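Local coordinates for protein catalase (Bacillus pumilus, PDB 4QOQ) that probably breaks hydrogen peroxide down to water and oxygen as a haem catalase, captured here with guaiacol bound, at residues A[57-62]-A[95-100]; A[105-110]-A[234-239]; A[180-185]-A[442-447]. All coordinates share one frame; numbering follows the deposited sequence.

Contact 1: residues A[57-62]-A[95-100]; sequences HARGAG and FSTVIH. With HEM (protoporphyrin IX containing Fe), chain E; JZ3 (Guaiacol), chain G.
His57 and Ser96 meet where two antiparallel strands of the catalase beta-barrel, 60-69 and 88-96, run out into loops beside the haem. Ala61 and Phe95 form a hydrogen-bonded pair whose backbones exchange two N-H...O bonds; past the non-hydrogen-bonded pair Gly60 and Ser96, Thr97 N adds a longer bond to Arg59 O. His57 sits in the loop just before the first strand, its CB 3.4 Å from CAD of the haem. With CG anti to the carbonyl carbon (chi1 -63°), the ring is laid flat on pyrrole D, CG over C3D at 3.2 Å. CD2 comes to 3.1 Å from C4D, CE1 lies between C2D and Val98 CG2, and NE2, at the tip, stands 3.1 Å from C1D. ND1 uses its N-H toward Ser96 OG at 2.7 Å, a partner 9° out of the ring plane. The face turned from the porphyrin carries Val98 CG2, a CH-pi contact at 3.9 Å from the ring centroid. Haem on one face, a methyl on the opposite face and a hydroxyl in plane thus fix tilt and rotation, consistent with the distal histidine of haem catalases. The backbone is held too: His57 N bonds Val98 O at 2.8 Å, and a water accepts from Arg59 N and donates to His100 O at 2.8 Å.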
loop_
_atom_site.group_PDB
_atom_site.type_symbol
_atom_site.label_atom_id
_atom_site.label_comp_id
_atom_site.label_asym_id
_atom_site.label_seq_id
_atom_site.Cartn_x
_atom_site.Cartn_y
_atom_site.Cartn_z
ATOM N N HIS A 57 -16.252 5.160 -12.788
ATOM C CA HIS A 57 -17.162 5.993 -11.992
ATOM C C HIS A 57 -16.402 6.883 -11.025
ATOM O O HIS A 57 -16.828 7.176 -9.907
ATOM C CB HIS A 57 -18.188 5.223 -11.253
ATOM C CG HIS A 57 -19.162 4.454 -12.142
ATOM N ND1 HIS A 57 -20.451 4.867 -12.347
ATOM C CD2 HIS A 57 -19.026 3.297 -12.855
ATOM C CE1 HIS A 57 -21.081 3.998 -13.137
ATOM N NE2 HIS A 57 -20.239 3.017 -13.435
ATOM N N ALA A 58 -15.248 7.313 -11.472
ATOM C CA ALA A 58 -14.354 8.107 -10.569
ATOM C C ALA A 58 -14.940 9.431 -10.188
ATOM O O ALA A 58 -14.755 9.901 -9.066
ATOM C CB ALA A 58 -13.007 8.294 -11.220
ATOM N N ARG A 59 -15.662 10.077 -11.122
ATOM C CA ARG A 59 -16.312 11.386 -10.885
ATOM C C ARG A 59 -17.712 11.185 -10.347
ATOM O O ARG A 59 -18.458 10.451 -10.951
ATOM C CB ARG A 59 -16.425 12.230 -12.191
ATOM C CG ARG A 59 -17.446 13.371 -12.108
ATOM C CD ARG A 59 -17.158 14.448 -11.099
ATOM N NE ARG A 59 -16.378 15.508 -11.660
ATOM C CZ ARG A 59 -16.038 16.626 -11.017
ATOM N NH1 ARG A 59 -16.323 16.812 -9.747
ATOM N NH2 ARG A 59 -15.373 17.560 -11.679
ATOM N N GLY A 60 -18.014 11.755 -9.189
ATOM C CA GLY A 60 -19.317 11.552 -8.581
ATOM C C GLY A 60 -19.583 12.380 -7.377
ATOM O O GLY A 60 -18.735 13.115 -6.934
ATOM N N ALA A 61 -20.820 12.228 -6.874
ATOM C CA ALA A 61 -21.315 13.063 -5.773
ATOM C C ALA A 61 -22.289 12.224 -4.946
ATOM O O ALA A 61 -23.004 11.417 -5.499
ATOM C CB ALA A 61 -21.989 14.299 -6.321
ATOM N N GLY A 62 -22.294 12.479 -3.635
ATOM C CA GLY A 62 -22.976 11.665 -2.657
ATOM C C GLY A 62 -23.997 12.462 -1.874
ATOM O O GLY A 62 -23.811 13.659 -1.636
ATOM N N PHE A 95 -24.028 9.169 -7.045
ATOM C CA PHE A 95 -24.182 9.326 -8.459
ATOM C C PHE A 95 -22.871 9.599 -9.118
ATOM O O PHE A 95 -21.944 10.180 -8.509
ATOM C CB PHE A 95 -25.130 10.500 -8.789
ATOM C CG PHE A 95 -26.522 10.373 -8.164
ATOM C CD1 PHE A 95 -27.439 9.461 -8.613
ATOM C CD2 PHE A 95 -26.861 11.154 -7.087
ATOM C CE1 PHE A 95 -28.709 9.379 -8.025
ATOM C CE2 PHE A 95 -28.135 11.132 -6.533
ATOM C CZ PHE A 95 -29.024 10.203 -6.962
ATOM N N SER A 96 -22.738 9.223 -10.384
ATOM C CA SER A 96 -21.414 9.346 -11.064
ATOM C C SER A 96 -21.565 9.338 -12.601
ATOM O O SER A 96 -22.564 8.933 -13.128
ATOM C CB SER A 96 -20.508 8.203 -10.606
ATOM O OG SER A 96 -21.178 6.953 -10.780
ATOM N N THR A 97 -20.496 9.772 -13.273
ATOM C CA THR A 97 -20.232 9.407 -14.630
ATOM C C THR A 97 -19.465 8.115 -14.648
ATOM O O THR A 97 -19.382 7.446 -13.599
ATOM C CB THR A 97 -19.506 10.559 -15.373
ATOM O OG1 THR A 97 -18.244 10.808 -14.780
ATOM C CG2 THR A 97 -20.349 11.879 -15.325
ATOM N N VAL A 98 -18.882 7.730 -15.781
ATOM C CA VAL A 98 -18.229 6.439 -15.849
ATOM C C VAL A 98 -16.731 6.448 -16.224
ATOM O O VAL A 98 -15.905 5.869 -15.516
ATOM C CB VAL A 98 -18.964 5.473 -16.814
ATOM C CG1 VAL A 98 -18.235 4.132 -16.862
ATOM C CG2 VAL A 98 -20.397 5.241 -16.377
ATOM N N ILE A 99 -16.403 7.009 -17.356
ATOM C CA ILE A 99 -15.147 6.707 -17.976
ATOM C C ILE A 99 -14.015 7.658 -17.512
ATOM O O ILE A 99 -12.894 7.192 -17.298
ATOM C CB ILE A 99 -15.291 6.701 -19.516
ATOM C CG1 ILE A 99 -16.077 5.444 -19.915
ATOM C CG2 ILE A 99 -13.987 6.725 -20.224
ATOM C CD1 ILE A 99 -15.468 4.069 -19.635
ATOM N N HIS A 100 -14.301 8.934 -17.469
ATOM C CA HIS A 100 -13.163 9.867 -17.272
ATOM C C HIS A 100 -12.841 10.019 -15.815
ATOM O O HIS A 100 -13.626 9.592 -14.910
ATOM C CB HIS A 100 -13.403 11.194 -17.993
ATOM C CG HIS A 100 -13.367 11.068 -19.484
ATOM N ND1 HIS A 100 -12.203 11.207 -20.219
ATOM C CD2 HIS A 100 -14.323 10.697 -20.358
ATOM C CE1 HIS A 100 -12.482 11.027 -21.501
ATOM N NE2 HIS A 100 -13.741 10.687 -21.605
HETATM C CHA HEM E . -18.040 1.267 -10.100
HETATM C CHB HEM E . -16.682 -3.024 -11.948
HETATM C CHC HEM E . -20.847 -3.115 -14.594
HETATM C CHD HEM E . -22.489 0.618 -11.978
HETATM C C1A HEM E . -17.303 0.136 -10.417
HETATM C C2A HEM E . -16.036 -0.201 -9.843
HETATM C C3A HEM E . -15.676 -1.417 -10.360
HETATM C C4A HEM E . -16.709 -1.830 -11.227
HETATM C CMA HEM E . -14.450 -2.291 -10.105
HETATM C CAA HEM E . -15.311 0.656 -8.831
HETATM C CBA HEM E . -15.966 0.465 -7.442
HETATM C CGA HEM E . -15.247 1.086 -6.252
HETATM O O1A HEM E . -15.836 1.224 -5.142
HETATM O O2A HEM E . -14.042 1.371 -6.334
HETATM C C1B HEM E . -17.721 -3.390 -12.833
HETATM C C2B HEM E . -17.708 -4.621 -13.604
HETATM C C3B HEM E . -18.832 -4.651 -14.354
HETATM C C4B HEM E . -19.597 -3.419 -14.020
HETATM C CMB HEM E . -16.637 -5.682 -13.625
HETATM C CAB HEM E . -19.280 -5.731 -15.270
HETATM C CBB HEM E . -18.892 -7.012 -15.057
HETATM C C1C HEM E . -21.668 -2.127 -14.081
HETATM C C2C HEM E . -23.060 -2.134 -14.176
HETATM C C3C HEM E . -23.527 -1.087 -13.420
HETATM C C4C HEM E . -22.421 -0.439 -12.850
HETATM C CMC HEM E . -23.917 -3.120 -14.963
HETATM C CAC HEM E . -24.922 -0.759 -13.161
HETATM C CBC HEM E . -25.793 -1.727 -13.316
HETATM C C1D HEM E . -21.389 1.078 -11.288
HETATM C C2D HEM E . -21.507 2.228 -10.398
HETATM C C3D HEM E . -20.269 2.416 -9.887
HETATM C C4D HEM E . -19.391 1.375 -10.474
HETATM C CMD HEM E . -22.786 3.035 -10.143
HETATM C CAD HEM E . -19.916 3.535 -8.920
HETATM C CBD HEM E . -20.331 3.205 -7.453
HETATM C CGD HEM E . -19.877 4.316 -6.508
HETATM O O1D HEM E . -20.619 5.334 -6.424
HETATM O O2D HEM E . -18.788 4.219 -5.857
HETATM N NA HEM E . -17.709 -0.892 -11.273
HETATM N NB HEM E . -18.894 -2.751 -13.099
HETATM N NC HEM E . -21.335 -1.163 -13.227
HETATM N ND HEM E . -20.120 0.582 -11.301
HETATM FE FE HEM E . -19.534 -0.978 -12.189
HETATM C CAA JZ3 G . -19.305 4.624 -21.855
HETATM O OAG JZ3 G . -19.703 5.892 -22.379
HETATM C CAI JZ3 G . -19.314 6.536 -23.542
HETATM C CAF JZ3 G . -19.957 6.256 -24.749
HETATM C CAD JZ3 G . -19.633 6.887 -25.938
HETATM C CAC JZ3 G . -18.640 7.855 -25.954
HETATM C CAE JZ3 G . -17.961 8.194 -24.785
HETATM C CAH JZ3 G . -18.242 7.573 -23.552
HETATM O OAB JZ3 G . -17.544 7.931 -22.411
HETATM O O HOH W 1 -13.719 6.809 -14.063
HETATM O O HOH W 2 -16.166 9.061 -13.840
#

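Contact 2: residues A[105-110]-A[234-239]; sequences PETLRD and EIQAND. With JZ3 (Guaiacol), chain G.
The flat amide of Gln236 is approached in its plane by Thr107 OG1, which donates to a lone pair of OE1 at 2.7 Å with a C=O...O angle of 115°. Over one face of that amide rests Pro105 CB, 4.0 Å from OE1. Leu108 CD2 arrives from beyond the oxygen, 3.6 Å from OE1, so both carbons meet the acceptor from one side of the amide plane. What carries the amide to the loop is an extended chain, CG anti to the backbone N (chi1 -169°), reaching away from helix 229-238. Its NE2 turns elsewhere and donates to Gln236 O of the second subunit, so a single amide links loop, helix and subunit interface. In the catalase fold, residues 105-110 form part of the connection between barrel strands 88-96 and 113-120, and Arg112 binds the carbonyls of Glu106, Leu108 and Asp110. The methyl of Thr107 serves the helix as well: CG2 packs on Ile235 CG2 at 3.6 Å. At the ligand-side end of the loop, Asp110 OD1 accepts from the guaiacol hydroxyl OAB at 2.8 Å, but its 2.6 Å approach to the methoxy OAG is too short for two acceptors, leaving the fine placement doubtful.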
loop_
_atom_site.group_PDB
_atom_site.type_symbol
_atom_site.label_atom_id
_atom_site.label_comp_id
_atom_site.label_asym_id
_atom_site.label_seq_id
_atom_site.Cartn_x
_atom_site.Cartn_y
_atom_site.Cartn_z
ATOM N N PRO A 105 -15.460 16.659 -16.578
ATOM C CA PRO A 105 -16.751 17.306 -16.640
ATOM C C PRO A 105 -17.956 16.364 -16.540
ATOM O O PRO A 105 -17.930 15.207 -16.958
ATOM C CB PRO A 105 -16.736 18.000 -18.016
ATOM C CG PRO A 105 -15.298 18.073 -18.401
ATOM C CD PRO A 105 -14.620 16.910 -17.768
ATOM N N GLU A 106 -19.034 16.917 -16.017
ATOM C CA GLU A 106 -20.265 16.194 -15.865
ATOM C C GLU A 106 -21.275 16.398 -17.011
ATOM O O GLU A 106 -22.421 15.934 -16.954
ATOM C CB GLU A 106 -20.871 16.557 -14.507
ATOM C CG GLU A 106 -20.107 15.891 -13.332
ATOM C CD GLU A 106 -20.576 16.348 -11.957
ATOM O OE1 GLU A 106 -20.918 17.534 -11.800
ATOM O OE2 GLU A 106 -20.540 15.498 -11.008
ATOM N N THR A 107 -20.748 16.963 -18.086
ATOM C CA THR A 107 -21.460 17.204 -19.351
ATOM C C THR A 107 -21.101 16.217 -20.468
ATOM O O THR A 107 -21.503 16.393 -21.614
ATOM C CB THR A 107 -21.065 18.643 -19.796
ATOM O OG1 THR A 107 -19.666 18.761 -19.616
ATOM C CG2 THR A 107 -21.782 19.716 -18.973
ATOM N N LEU A 108 -20.282 15.195 -20.169
ATOM C CA LEU A 108 -19.884 14.188 -21.132
ATOM C C LEU A 108 -20.945 13.125 -21.330
ATOM O O LEU A 108 -21.739 12.862 -20.428
ATOM C CB LEU A 108 -18.585 13.516 -20.676
ATOM C CG LEU A 108 -17.400 14.457 -20.338
ATOM C CD1 LEU A 108 -16.117 13.655 -20.100
ATOM C CD2 LEU A 108 -17.141 15.404 -21.495
ATOM N N ARG A 109 -20.959 12.505 -22.487
ATOM C CA ARG A 109 -21.839 11.372 -22.718
ATOM C C ARG A 109 -21.334 10.120 -21.940
ATOM O O ARG A 109 -20.163 9.807 -22.002
ATOM C CB ARG A 109 -21.884 11.064 -24.215
ATOM C CG ARG A 109 -22.820 9.924 -24.614
ATOM C CD ARG A 109 -23.015 9.715 -26.121
ATOM N NE ARG A 109 -23.353 11.001 -26.765
ATOM C CZ ARG A 109 -24.536 11.610 -26.704
ATOM N NH1 ARG A 109 -25.616 11.032 -26.202
ATOM N NH2 ARG A 109 -24.666 12.784 -27.255
ATOM N N ASP A 110 -22.236 9.407 -21.252
ATOM C CA ASP A 110 -21.876 8.256 -20.436
ATOM C C ASP A 110 -23.167 7.799 -19.810
ATOM O O ASP A 110 -24.011 8.626 -19.488
ATOM C CB ASP A 110 -20.890 8.688 -19.277
ATOM C CG ASP A 110 -19.474 8.083 -19.373
ATOM O OD1 ASP A 110 -19.208 7.191 -20.234
ATOM O OD2 ASP A 110 -18.544 8.568 -18.591
ATOM N N GLU A 234 -22.669 24.180 -24.035
ATOM C CA GLU A 234 -22.941 25.469 -23.349
ATOM C C GLU A 234 -22.682 25.452 -21.822
ATOM O O GLU A 234 -22.105 26.391 -21.226
ATOM C CB GLU A 234 -24.406 25.926 -23.627
ATOM C CG GLU A 234 -24.610 26.371 -25.066
ATOM C CD GLU A 234 -26.049 26.838 -25.370
ATOM O OE1 GLU A 234 -26.288 27.234 -26.542
ATOM O OE2 GLU A 234 -26.938 26.771 -24.476
ATOM N N ILE A 235 -23.139 24.375 -21.181
ATOM C CA ILE A 235 -22.909 24.178 -19.730
ATOM C C ILE A 235 -21.403 23.967 -19.516
ATOM O O ILE A 235 -20.817 24.564 -18.617
ATOM C CB ILE A 235 -23.756 23.009 -19.155
ATOM C CG1 ILE A 235 -25.232 23.424 -19.183
ATOM C CG2 ILE A 235 -23.343 22.725 -17.707
ATOM C CD1 ILE A 235 -26.216 22.316 -18.901
ATOM N N GLN A 236 -20.791 23.122 -20.327
ATOM C CA GLN A 236 -19.385 22.760 -20.093
ATOM C C GLN A 236 -18.464 23.991 -20.139
ATOM O O GLN A 236 -17.462 24.067 -19.399
ATOM C CB GLN A 236 -18.911 21.725 -21.122
ATOM C CG GLN A 236 -17.576 21.104 -20.794
ATOM C CD GLN A 236 -17.256 19.946 -21.691
ATOM O OE1 GLN A 236 -17.988 18.927 -21.679
ATOM N NE2 GLN A 236 -16.204 20.047 -22.487
ATOM N N ALA A 237 -18.815 24.990 -20.966
ATOM C CA ALA A 237 -18.024 26.163 -21.067
ATOM C C ALA A 237 -17.813 26.858 -19.740
ATOM O O ALA A 237 -16.782 27.507 -19.557
ATOM C CB ALA A 237 -18.684 27.162 -22.037
ATOM N N ASN A 238 -18.847 26.839 -18.888
ATOM C CA ASN A 238 -18.822 27.622 -17.657
ATOM C C ASN A 238 -18.760 26.791 -16.375
ATOM O O ASN A 238 -18.430 27.330 -15.345
ATOM C CB ASN A 238 -20.037 28.527 -17.589
ATOM C CG ASN A 238 -20.055 29.556 -18.721
ATOM O OD1 ASN A 238 -19.066 30.237 -18.973
ATOM N ND2 ASN A 238 -21.142 29.611 -19.425
ATOM N N ASP A 239 -19.044 25.495 -16.435
ATOM C CA ASP A 239 -18.995 24.664 -15.220
ATOM C C ASP A 239 -18.689 23.225 -15.584
ATOM O O ASP A 239 -19.491 22.564 -16.257
ATOM C CB ASP A 239 -20.321 24.768 -14.497
ATOM C CG ASP A 239 -20.285 24.331 -13.060
ATOM O OD1 ASP A 239 -19.230 23.800 -12.593
ATOM O OD2 ASP A 239 -21.377 24.423 -12.420
HETATM C CAA JZ3 G . -19.305 4.624 -21.855
HETATM O OAG JZ3 G . -19.703 5.892 -22.379
HETATM C CAI JZ3 G . -19.314 6.536 -23.542
HETATM C CAF JZ3 G . -19.957 6.256 -24.749
HETATM C CAD JZ3 G . -19.633 6.887 -25.938
HETATM C CAC JZ3 G . -18.640 7.855 -25.954
HETATM C CAE JZ3 G . -17.961 8.194 -24.785
HETATM C CAH JZ3 G . -18.242 7.573 -23.552
HETATM O OAB JZ3 G . -17.544 7.931 -22.411
#

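Contact 3: residues A[180-185]-A[442-447]. With JZ3 (Guaiacol), chain G.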
loop_
_atom_site.group_PDB
_atom_site.type_symbol
_atom_site.label_atom_id
_atom_site.label_comp_id
_atom_site.label_asym_id
_atom_site.label_seq_id
_atom_site.Cartn_x
_atom_site.Cartn_y
_atom_site.Cartn_z
ATOM N N TRP A 180 -29.734 3.422 -26.714
ATOM C CA TRP A 180 -30.056 4.318 -25.599
ATOM C C TRP A 180 -29.020 5.382 -25.309
ATOM O O TRP A 180 -29.359 6.549 -25.144
ATOM C CB TRP A 180 -30.223 3.512 -24.292
ATOM C CG TRP A 180 -31.411 2.668 -24.134
ATOM C CD1 TRP A 180 -31.599 1.463 -24.675
ATOM C CD2 TRP A 180 -32.514 2.900 -23.239
ATOM N NE1 TRP A 180 -32.725 0.921 -24.205
ATOM C CE2 TRP A 180 -33.344 1.796 -23.344
ATOM C CE3 TRP A 180 -32.862 3.930 -22.361
ATOM C CZ2 TRP A 180 -34.537 1.675 -22.637
ATOM C CZ3 TRP A 180 -34.021 3.824 -21.667
ATOM C CH2 TRP A 180 -34.866 2.705 -21.804
ATOM N N LEU A 181 -27.746 5.007 -25.291
ATOM C CA LEU A 181 -26.669 5.920 -24.932
ATOM C C LEU A 181 -26.450 7.051 -25.944
ATOM O O LEU A 181 -26.055 8.164 -25.552
ATOM C CB LEU A 181 -25.348 5.155 -24.823
ATOM C CG LEU A 181 -24.102 5.926 -24.367
ATOM C CD1 LEU A 181 -24.304 6.438 -22.964
ATOM C CD2 LEU A 181 -22.905 4.954 -24.416
ATOM N N PHE A 182 -26.738 6.806 -27.215
ATOM C CA PHE A 182 -26.683 7.868 -28.172
ATOM C C PHE A 182 -27.991 8.605 -28.441
ATOM O O PHE A 182 -27.992 9.562 -29.277
ATOM C CB PHE A 182 -25.989 7.373 -29.472
ATOM C CG PHE A 182 -24.512 7.267 -29.311
ATOM C CD1 PHE A 182 -23.703 8.341 -29.534
ATOM C CD2 PHE A 182 -23.955 6.097 -28.827
ATOM C CE1 PHE A 182 -22.349 8.258 -29.366
ATOM C CE2 PHE A 182 -22.605 6.007 -28.630
ATOM C CZ PHE A 182 -21.786 7.087 -28.865
ATOM N N SER A 183 -29.032 8.287 -27.689
ATOM C CA SER A 183 -30.153 9.257 -27.506
ATOM C C SER A 183 -29.655 10.383 -26.685
ATOM O O SER A 183 -28.490 10.361 -26.185
ATOM C CB SER A 183 -31.376 8.625 -26.860
ATOM O OG SER A 183 -31.245 8.491 -25.459
ATOM N N ASP A 184 -30.459 11.424 -26.490
ATOM C CA ASP A 184 -29.925 12.490 -25.656
ATOM C C ASP A 184 -29.860 12.086 -24.164
ATOM O O ASP A 184 -29.305 12.810 -23.367
ATOM C CB ASP A 184 -30.719 13.802 -25.765
ATOM C CG ASP A 184 -30.463 14.540 -27.070
ATOM O OD1 ASP A 184 -29.413 14.366 -27.732
ATOM O OD2 ASP A 184 -31.378 15.318 -27.473
ATOM N N GLU A 185 -30.464 10.959 -23.815
ATOM C CA GLU A 185 -30.369 10.423 -22.454
ATOM C C GLU A 185 -28.936 10.023 -22.129
ATOM O O GLU A 185 -28.656 9.745 -20.927
ATOM C CB GLU A 185 -31.370 9.250 -22.185
ATOM C CG GLU A 185 -31.660 9.076 -20.672
ATOM C CD GLU A 185 -32.763 8.118 -20.335
ATOM O OE1 GLU A 185 -33.582 7.757 -21.265
ATOM O OE2 GLU A 185 -32.901 7.768 -19.121
ATOM N N LYS A 442 -27.988 12.038 -35.267
ATOM C CA LYS A 442 -27.031 13.199 -35.176
ATOM C C LYS A 442 -25.863 12.842 -34.246
ATOM O O LYS A 442 -24.709 13.003 -34.588
ATOM C CB LYS A 442 -27.803 14.382 -34.618
ATOM C CG LYS A 442 -26.996 15.634 -34.342
ATOM C CD LYS A 442 -27.884 16.636 -33.621
ATOM C CE LYS A 442 -27.317 18.032 -33.712
ATOM N NZ LYS A 442 -26.174 18.183 -32.787
ATOM N N ASN A 443 -26.212 12.280 -33.082
ATOM C CA ASN A 443 -25.216 11.968 -32.064
ATOM C C ASN A 443 -24.316 10.838 -32.530
ATOM O O ASN A 443 -23.128 10.896 -32.334
ATOM C CB ASN A 443 -25.897 11.576 -30.724
ATOM C CG ASN A 443 -26.695 12.732 -30.098
ATOM O OD1 ASN A 443 -26.411 13.948 -30.359
ATOM N ND2 ASN A 443 -27.615 12.378 -29.217
ATOM N N LEU A 444 -24.909 9.827 -33.153
ATOM C CA LEU A 444 -24.132 8.723 -33.727
ATOM C C LEU A 444 -23.202 9.182 -34.829
ATOM O O LEU A 444 -22.050 8.785 -34.905
ATOM C CB LEU A 444 -25.065 7.603 -34.205
ATOM C CG LEU A 444 -25.704 6.690 -33.162
ATOM C CD1 LEU A 444 -26.762 5.819 -33.839
ATOM C CD2 LEU A 444 -24.698 5.792 -32.467
ATOM N N THR A 445 -23.703 10.038 -35.702
ATOM C CA THR A 445 -22.930 10.494 -36.851
ATOM C C THR A 445 -21.689 11.291 -36.343
ATOM O O THR A 445 -20.583 11.115 -36.835
ATOM C CB THR A 445 -23.814 11.371 -37.786
ATOM O OG1 THR A 445 -24.890 10.574 -38.302
ATOM C CG2 THR A 445 -23.020 11.947 -38.904
ATOM N N ALA A 446 -21.884 12.157 -35.354
ATOM C CA ALA A 446 -20.804 12.956 -34.836
ATOM C C ALA A 446 -19.703 12.046 -34.229
ATOM O O ALA A 446 -18.533 12.382 -34.260
ATOM C CB ALA A 446 -21.268 13.948 -33.760
ATOM N N ASP A 447 -20.118 10.912 -33.712
ATOM C CA ASP A 447 -19.203 10.012 -33.054
ATOM C C ASP A 447 -18.482 9.119 -34.037
ATOM O O ASP A 447 -17.357 8.668 -33.767
ATOM C CB ASP A 447 -19.957 9.136 -32.015
ATOM C CG ASP A 447 -19.174 8.970 -30.738
ATOM O OD1 ASP A 447 -18.910 10.007 -30.068
ATOM O OD2 ASP A 447 -18.815 7.844 -30.436
HETATM C CAA JZ3 G . -19.305 4.624 -21.855
HETATM O OAG JZ3 G . -19.703 5.892 -22.379
HETATM C CAI JZ3 G . -19.314 6.536 -23.542
HETATM C CAF JZ3 G . -19.957 6.256 -24.749
HETATM C CAD JZ3 G . -19.633 6.887 -25.938
HETATM C CAC JZ3 G . -18.640 7.855 -25.954
HETATM C CAE JZ3 G . -17.961 8.194 -24.785
HETATM C CAH JZ3 G . -18.242 7.573 -23.552
HETATM O OAB JZ3 G . -17.544 7.931 -22.411
HETATM O O HOH W 3 -27.809 15.905 -29.431
#
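Asn443 ND2 spends both of its N-H groups across this contact, one on Phe182 O at 2.8 Å and the other on Asp184 OD1 at 3.1 Å. Both acceptors lie close to the amide plane, and the bond to Asp184 is nearly straight (172°). It reaches OD1 on the anti side, whereas the bond to Phe182 comes from above the carbonyl plane, 43° out of it. A water closes the ring by donating to Asp184 OD1 and to Asn443 OD1, the latter at 2.6 Å. These bonds join the chain just after helix 175-181 to helix 434-448 of the C-terminal helical region of catalases. Within the turn, Ser183 OG accepts from Glu185 N, an ST turn, and separately donates to Trp180 O. Beside the polar patch, Phe182 has CG anti to its carbonyl carbon (chi1 -76°), which swings the ring toward the helix. Leu444 CD2 packs obliquely on CG at 3.5 Å, while Asp447 OD2 comes to 3.4 Å from CZ; that oxygen has its hydrogen bonds from Tyr164 OH and Trp165 NE1, so the ring carbon only packs against it. CZ also stands 3.6 Å from CAD of guaiacol. Because ND2 donates twice while OD1 accepts from the water, the amide's orientation is chemically determined: turned over, it would set its oxygen against two acceptors.

How the contacts relate
The three contacts are grouped round bound guaiacol, which touches all of them and is also hydrogen-bonded by Gln159 NE2. Contacts 1 and 2, with centres 13 Å apart, meet through Asp110: its OD2 probably accepts from Val98 N at 3.0 Å and from Ile99 N at 2.9 Å. Thus the carboxylate that faces the ligand also braces the loop whose valine covers the haem-side histidine. Contacts 2 and 3, about 16 Å apart between centres, are joined by Arg109, whose NH1 probably bonds Leu181 O at 3.0 Å. Contacts 1 and 3 do not touch; their nearest atoms are about 8 Å apart. Flanked by Ile99, Leu181 and Phe182, guaiacol probably lies in the main channel approaching the haem.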